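Local coordinates for protein interferon gamma receptor 1 (Gallus gallus, PDB 4EQ3) that probably binds the cytokine interferon gamma as the alpha chain of its cell-surface receptor, this piece being the extracellular part, at residues A[39-48]-A[78-88]. Sequence-based numbering, arbitrary orientation.
Sequences PHFVVEVKPY and HSYWFRIKAIV
Paired backbone bonds join His40, Val42, Glu44 and Lys46 to Ile87, Lys85, Arg83 and Trp81 in an antiparallel ladder. The last pair is uneven: Lys46 N to Trp81 O is short (2.8 Å) and straight, the return bond from Trp81 N weak. Further along, a water accepts from Tyr48 N and donates to Ser79 O.

On the face of Val42, Glu44 and Lys46, opposite charges pair: OE1 of Glu44 takes both NE (2.7 Å) and NH2 (2.8 Å) of Arg83, carboxylate and guanidinium nearly coplanar (7°). With chi1 at 71° and its chain extended to NE, Arg83 lies beside Glu44 and presents its NE/NH2 edge. Flexible Lys46 bends at chi3, placing NZ 5.0 Å from the centroid of Trp81's six-membered ring, an off-centre cation-pi contact. Lys85's alkyl chain flanks buried Val42, while its NZ is hydrogen-bonded to OE1 of Gln92.

Beyond the ladder, the flat rings of Tyr48 and His78 stack face to face, centroids 3.6 Å apart.

Beta-branched and aromatic side chains fill the buried face: Phe41 CE1 meets Ala86 CB (3.6 Å), Val43 lies beside Ile84, and Val45 CG2 touches Phe82 CE2 (3.4 Å). Leu28 and Trp30 of the facing strand pack against Val43 and Ile84, as in fibronectin type III-like cytokine-receptor sandwiches.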
ATOM      1  N   PRO A  39     -15.339  26.547  -3.693  1.00 46.49           N
ATOM      2  CA  PRO A  39     -14.158  26.368  -4.512  1.00 42.46           C
ATOM      3  C   PRO A  39     -14.141  25.043  -5.245  1.00 41.17           C
ATOM      4  O   PRO A  39     -14.715  24.092  -4.816  1.00 36.09           O
ATOM      5  CB  PRO A  39     -13.032  26.401  -3.501  1.00 38.99           C
ATOM      6  CG  PRO A  39     -13.565  26.801  -2.286  1.00 41.12           C
ATOM      7  CD  PRO A  39     -15.009  26.622  -2.273  1.00 46.08           C
ATOM      8  N   HIS A  40     -13.506  25.031  -6.397  1.00 35.94           N
ATOM      9  CA  HIS A  40     -13.223  23.783  -7.099  1.00 34.16           C
ATOM     10  C   HIS A  40     -11.723  23.729  -7.342  1.00 31.17           C
ATOM     11  O   HIS A  40     -11.042  24.746  -7.248  1.00 30.22           O
ATOM     12  CB  HIS A  40     -13.987  23.697  -8.418  1.00 36.09           C
ATOM     13  CG  HIS A  40     -15.470  23.611  -8.251  1.00 41.52           C
ATOM     14  ND1 HIS A  40     -16.243  24.698  -7.904  1.00 45.95           N
ATOM     15  CD2 HIS A  40     -16.325  22.568  -8.386  1.00 44.37           C
ATOM     16  CE1 HIS A  40     -17.511  24.328  -7.832  1.00 47.79           C
ATOM     17  NE2 HIS A  40     -17.586  23.041  -8.120  1.00 47.43           N
ATOM     18  N   PHE A  41     -11.198  22.551  -7.652  1.00 32.80           N
ATOM     19  CA  PHE A  41      -9.752  22.403  -7.748  1.00 29.53           C
ATOM     20  C   PHE A  41      -9.310  21.709  -9.032  1.00 29.26           C
ATOM     21  O   PHE A  41     -10.083  20.992  -9.661  1.00 30.72           O
ATOM     22  CB  PHE A  41      -9.211  21.658  -6.523  1.00 25.17           C
ATOM     23  CG  PHE A  41      -9.588  22.294  -5.214  1.00 25.53           C
ATOM     24  CD1 PHE A  41      -8.929  23.427  -4.764  1.00 25.13           C
ATOM     25  CD2 PHE A  41     -10.601  21.758  -4.431  1.00 25.46           C
ATOM     26  CE1 PHE A  41      -9.276  24.020  -3.561  1.00 24.85           C
ATOM     27  CE2 PHE A  41     -10.957  22.344  -3.225  1.00 26.12           C
ATOM     28  CZ  PHE A  41     -10.297  23.475  -2.787  1.00 28.41           C
ATOM     29  N   VAL A  42      -8.060  21.944  -9.421  1.00 29.31           N
ATOM     30  CA  VAL A  42      -7.476  21.242 -10.556  1.00 30.74           C
ATOM     31  C   VAL A  42      -6.142  20.630 -10.164  1.00 24.94           C
ATOM     32  O   VAL A  42      -5.243  21.330  -9.689  1.00 27.05           O
ATOM     33  CB  VAL A  42      -7.261  22.168 -11.768  1.00 32.30           C
ATOM     34  CG1 VAL A  42      -6.728  21.369 -12.941  1.00 33.17           C
ATOM     35  CG2 VAL A  42      -8.574  22.853 -12.146  1.00 35.63           C
ATOM     36  N   VAL A  43      -6.016  19.325 -10.376  1.00 25.17           N
ATOM     37  CA  VAL A  43      -4.809  18.598  -9.993  1.00 22.21           C
ATOM     38  C   VAL A  43      -4.023  18.192 -11.233  1.00 26.24           C
ATOM     39  O   VAL A  43      -4.602  17.692 -12.202  1.00 25.09           O
ATOM     40  CB  VAL A  43      -5.144  17.321  -9.202  1.00 20.61           C
ATOM     41  CG1 VAL A  43      -3.872  16.575  -8.835  1.00 22.44           C
ATOM     42  CG2 VAL A  43      -5.960  17.659  -7.961  1.00 20.56           C
ATOM     43  N   GLU A  44      -2.711  18.411 -11.197  1.00 22.32           N
ATOM     44  CA  GLU A  44      -1.837  17.945 -12.267  1.00 27.29           C
ATOM     45  C   GLU A  44      -0.753  16.993 -11.760  1.00 23.84           C
ATOM     46  O   GLU A  44      -0.356  17.046 -10.593  1.00 20.51           O
ATOM     47  CB  GLU A  44      -1.187  19.132 -12.968  1.00 29.29           C
ATOM     48  CG  GLU A  44      -2.184  20.074 -13.603  1.00 30.23           C
ATOM     49  CD  GLU A  44      -1.514  21.063 -14.532  1.00 34.73           C
ATOM     50  OE1 GLU A  44      -0.492  21.662 -14.134  1.00 32.55           O
ATOM     51  OE2 GLU A  44      -2.007  21.227 -15.666  1.00 40.05           O
ATOM     52  N   VAL A  45      -0.280  16.125 -12.650  1.00 21.55           N
ATOM     53  CA  VAL A  45       0.800  15.201 -12.326  1.00 20.04           C
ATOM     54  C   VAL A  45       1.995  15.387 -13.276  1.00 22.73           C
ATOM     55  O   VAL A  45       1.810  15.608 -14.462  1.00 25.93           O
ATOM     56  CB  VAL A  45       0.311  13.758 -12.403  1.00 19.58           C
ATOM     57  CG1 VAL A  45      -0.329  13.484 -13.759  1.00 22.56           C
ATOM     58  CG2 VAL A  45       1.450  12.784 -12.119  1.00 18.99           C
ATOM     59  N   LYS A  46       3.197  15.349 -12.766  1.00 28.63           N
ATOM     60  CA  LYS A  46       4.397  15.383 -13.572  1.00 31.57           C
ATOM     61  C   LYS A  46       5.104  13.994 -13.538  1.00 29.42           C
ATOM     62  O   LYS A  46       5.707  13.655 -12.575  1.00 26.83           O
ATOM     63  CB  LYS A  46       5.298  16.511 -13.120  1.00 29.52           C
ATOM     64  CG  LYS A  46       6.612  16.552 -13.796  1.00 32.88           C
ATOM     65  CD  LYS A  46       7.325  17.838 -13.687  1.00 33.71           C
ATOM     66  CE  LYS A  46       7.742  18.191 -12.295  1.00 30.72           C
ATOM     67  NZ  LYS A  46       8.910  18.997 -12.182  1.00 34.28           N
ATOM     68  N   PRO A  47       4.948  13.220 -14.607  1.00 25.91           N
ATOM     69  CA  PRO A  47       5.554  11.891 -14.710  1.00 25.41           C
ATOM     70  C   PRO A  47       7.023  12.024 -15.079  1.00 31.51           C
ATOM     71  O   PRO A  47       7.406  13.025 -15.686  1.00 28.92           O
ATOM     72  CB  PRO A  47       4.800  11.247 -15.873  1.00 29.11           C
ATOM     73  CG  PRO A  47       3.706  12.217 -16.250  1.00 34.82           C
ATOM     74  CD  PRO A  47       4.165  13.550 -15.805  1.00 30.73           C
ATOM     75  N   TYR A  48       7.832  11.025 -14.744  1.00 36.54           N
ATOM     76  CA  TYR A  48       9.280  11.158 -14.894  1.00 36.98           C
ATOM     77  C   TYR A  48       9.736  11.244 -16.356  1.00 40.10           C
ATOM     78  O   TYR A  48      10.674  11.975 -16.669  1.00 39.35           O
ATOM     79  CB  TYR A  48      10.008  10.022 -14.156  1.00 36.15           C
ATOM     80  CG  TYR A  48      10.381   8.839 -15.027  1.00 38.56           C
ATOM     81  CD1 TYR A  48      11.669   8.710 -15.535  1.00 41.15           C
ATOM     82  CD2 TYR A  48       9.449   7.854 -15.344  1.00 39.29           C
ATOM     83  CE1 TYR A  48      12.020   7.636 -16.335  1.00 43.13           C
ATOM     84  CE2 TYR A  48       9.791   6.771 -16.140  1.00 39.70           C
ATOM     85  CZ  TYR A  48      11.083   6.669 -16.633  1.00 44.23           C
ATOM     86  OH  TYR A  48      11.451   5.607 -17.431  1.00 46.06           O
ATOM     87  N   HIS A  78      10.661   5.370 -10.169  1.00 21.18           N
ATOM     88  CA  HIS A  78      10.869   6.743 -10.622  1.00 23.71           C
ATOM     89  C   HIS A  78       9.976   7.712  -9.853  1.00 24.48           C
ATOM     90  O   HIS A  78       9.035   7.291  -9.180  1.00 20.22           O
ATOM     91  CB  HIS A  78      10.626   6.869 -12.120  1.00 26.91           C
ATOM     92  CG  HIS A  78      11.518   6.002 -12.952  1.00 30.61           C
ATOM     93  ND1 HIS A  78      12.885   6.173 -12.998  1.00 27.74           N
ATOM     94  CD2 HIS A  78      11.240   4.962 -13.773  1.00 30.57           C
ATOM     95  CE1 HIS A  78      13.410   5.274 -13.811  1.00 32.64           C
ATOM     96  NE2 HIS A  78      12.433   4.531 -14.297  1.00 35.56           N
ATOM     97  N   SER A  79      10.281   9.003  -9.964  1.00 23.36           N
ATOM     98  CA  SER A  79       9.628  10.044  -9.178  1.00 23.36           C
ATOM     99  C   SER A  79       8.393  10.633  -9.865  1.00 23.74           C
ATOM    100  O   SER A  79       8.256  10.597 -11.093  1.00 22.74           O
ATOM    101  CB  SER A  79      10.620  11.175  -8.862  1.00 22.72           C
ATOM    102  OG  SER A  79      11.733  10.708  -8.118  1.00 24.20           O
ATOM    103  N   TYR A  80       7.489  11.166  -9.048  1.00 23.34           N
ATOM    104  CA  TYR A  80       6.322  11.894  -9.530  1.00 21.26           C
ATOM    105  C   TYR A  80       6.195  13.159  -8.700  1.00 21.95           C
ATOM    106  O   TYR A  80       6.564  13.177  -7.522  1.00 20.82           O
ATOM    107  CB  TYR A  80       5.041  11.071  -9.348  1.00 22.87           C
ATOM    108  CG  TYR A  80       4.850   9.899 -10.297  1.00 23.71           C
ATOM    109  CD1 TYR A  80       4.132  10.045 -11.481  1.00 22.86           C
ATOM    110  CD2 TYR A  80       5.348   8.639  -9.986  1.00 21.26           C
ATOM    111  CE1 TYR A  80       3.929   8.966 -12.340  1.00 24.12           C
ATOM    112  CE2 TYR A  80       5.147   7.559 -10.838  1.00 21.16           C
ATOM    113  CZ  TYR A  80       4.443   7.733 -12.009  1.00 21.49           C
ATOM    114  OH  TYR A  80       4.262   6.660 -12.846  1.00 26.05           O
ATOM    115  N   TRP A  81       5.682  14.218  -9.313  1.00 20.42           N
ATOM    116  CA  TRP A  81       5.260  15.384  -8.569  1.00 21.63           C
ATOM    117  C   TRP A  81       3.790  15.628  -8.884  1.00 23.71           C
ATOM    118  O   TRP A  81       3.306  15.247  -9.957  1.00 25.18           O
ATOM    119  CB  TRP A  81       6.105  16.610  -8.925  1.00 23.75           C
ATOM    120  CG  TRP A  81       7.447  16.611  -8.263  1.00 23.68           C
ATOM    121  CD1 TRP A  81       7.794  17.243  -7.104  1.00 21.26           C
ATOM    122  CD2 TRP A  81       8.617  15.929  -8.715  1.00 20.40           C
ATOM    123  NE1 TRP A  81       9.111  16.998  -6.809  1.00 22.99           N
ATOM    124  CE2 TRP A  81       9.639  16.196  -7.786  1.00 23.02           C
ATOM    125  CE3 TRP A  81       8.896  15.115  -9.814  1.00 25.98           C
ATOM    126  CZ2 TRP A  81      10.926  15.685  -7.927  1.00 26.31           C
ATOM    127  CZ3 TRP A  81      10.180  14.615  -9.959  1.00 27.91           C
ATOM    128  CH2 TRP A  81      11.176  14.895  -9.015  1.00 27.81           C
ATOM    129  N   PHE A  82       3.074  16.237  -7.947  1.00 24.09           N
ATOM    130  CA  PHE A  82       1.678  16.602  -8.188  1.00 23.01           C
ATOM    131  C   PHE A  82       1.470  18.039  -7.755  1.00 23.29           C
ATOM    132  O   PHE A  82       2.235  18.566  -6.949  1.00 23.37           O
ATOM    133  CB  PHE A  82       0.712  15.673  -7.438  1.00 23.69           C
ATOM    134  CG  PHE A  82       1.012  14.217  -7.614  1.00 22.94           C
ATOM    135  CD1 PHE A  82       1.782  13.538  -6.679  1.00 22.40           C
ATOM    136  CD2 PHE A  82       0.528  13.522  -8.712  1.00 20.48           C
ATOM    137  CE1 PHE A  82       2.062  12.189  -6.832  1.00 22.86           C
ATOM    138  CE2 PHE A  82       0.806  12.178  -8.876  1.00 26.33           C
ATOM    139  CZ  PHE A  82       1.582  11.508  -7.934  1.00 23.71           C
ATOM    140  N   ARG A  83       0.445  18.690  -8.295  1.00 20.49           N
ATOM    141  CA  ARG A  83       0.175  20.070  -7.901  1.00 21.41           C
ATOM    142  C   ARG A  83      -1.307  20.402  -8.031  1.00 19.67           C
ATOM    143  O   ARG A  83      -2.026  19.793  -8.817  1.00 20.36           O
ATOM    144  CB  ARG A  83       1.029  21.059  -8.709  1.00 20.63           C
ATOM    145  CG  ARG A  83       0.633  21.211 -10.173  1.00 24.06           C
ATOM    146  CD  ARG A  83       1.581  22.198 -10.868  1.00 27.26           C
ATOM    147  NE  ARG A  83       1.286  22.419 -12.281  1.00 30.70           N
ATOM    148  CZ  ARG A  83       2.010  23.220 -13.064  1.00 33.12           C
ATOM    149  NH1 ARG A  83       3.054  23.861 -12.562  1.00 30.41           N
ATOM    150  NH2 ARG A  83       1.691  23.386 -14.341  1.00 34.62           N
ATOM    151  N   ILE A  84      -1.761  21.368  -7.246  1.00 23.79           N
ATOM    152  CA  ILE A  84      -3.175  21.694  -7.240  1.00 24.31           C
ATOM    153  C   ILE A  84      -3.370  23.190  -7.233  1.00 24.13           C
ATOM    154  O   ILE A  84      -2.694  23.899  -6.504  1.00 25.02           O
ATOM    155  CB  ILE A  84      -3.869  21.152  -5.975  1.00 22.90           C
ATOM    156  CG1 ILE A  84      -3.434  19.705  -5.687  1.00 22.06           C
ATOM    157  CG2 ILE A  84      -5.389  21.283  -6.114  1.00 25.26           C
ATOM    158  CD1 ILE A  84      -2.761  19.523  -4.352  1.00 20.98           C
ATOM    159  N   LYS A  85      -4.331  23.666  -8.014  1.00 26.52           N
ATOM    160  CA  LYS A  85      -4.724  25.068  -7.930  1.00 28.52           C
ATOM    161  C   LYS A  85      -6.200  25.135  -7.575  1.00 27.97           C
ATOM    162  O   LYS A  85      -6.943  24.192  -7.837  1.00 29.50           O
ATOM    163  CB  LYS A  85      -4.477  25.798  -9.254  1.00 29.13           C
ATOM    164  CG  LYS A  85      -5.364  25.304 -10.393  1.00 33.23           C
ATOM    165  CD  LYS A  85      -5.223  26.178 -11.635  1.00 37.61           C
ATOM    166  CE  LYS A  85      -5.914  25.538 -12.828  1.00 40.92           C
ATOM    167  NZ  LYS A  85      -5.843  26.382 -14.056  1.00 47.62           N
ATOM    168  N   ALA A  86      -6.613  26.260  -6.995  1.00 27.03           N
ATOM    169  CA  ALA A  86      -8.006  26.484  -6.623  1.00 29.92           C
ATOM    170  C   ALA A  86      -8.708  27.448  -7.574  1.00 35.03           C
ATOM    171  O   ALA A  86      -8.125  28.436  -8.027  1.00 32.71           O
ATOM    172  CB  ALA A  86      -8.089  27.016  -5.203  1.00 27.30           C
ATOM    173  N   ILE A  87      -9.973  27.160  -7.858  1.00 34.21           N
ATOM    174  CA  ILE A  87     -10.799  28.058  -8.644  1.00 39.31           C
ATOM    175  C   ILE A  87     -11.956  28.576  -7.801  1.00 41.39           C
ATOM    176  O   ILE A  87     -12.739  27.799  -7.251  1.00 40.03           O
ATOM    177  CB  ILE A  87     -11.356  27.369  -9.886  1.00 41.01           C
ATOM    178  CG1 ILE A  87     -10.225  26.690 -10.662  1.00 40.86           C
ATOM    179  CG2 ILE A  87     -12.091  28.382 -10.753  1.00 47.35           C
ATOM    180  CD1 ILE A  87     -10.714  25.798 -11.781  1.00 44.20           C
ATOM    181  N   VAL A  88     -12.046  29.897  -7.709  1.00 45.89           N
ATOM    182  CA  VAL A  88     -13.047  30.571  -6.897  1.00 49.16           C
ATOM    183  C   VAL A  88     -13.756  31.613  -7.753  1.00 54.14           C
ATOM    184  O   VAL A  88     -13.207  32.675  -8.047  1.00 52.46           O
ATOM    185  CB  VAL A  88     -12.393  31.256  -5.680  1.00 47.85           C
ATOM    186  CG1 VAL A  88     -13.339  32.264  -5.048  1.00 52.25           C
ATOM    187  CG2 VAL A  88     -11.945  30.222  -4.665  1.00 43.65           C
TER
HETATM  188  O   HOH W   1       7.409   9.026 -12.858  1.00 36.85           O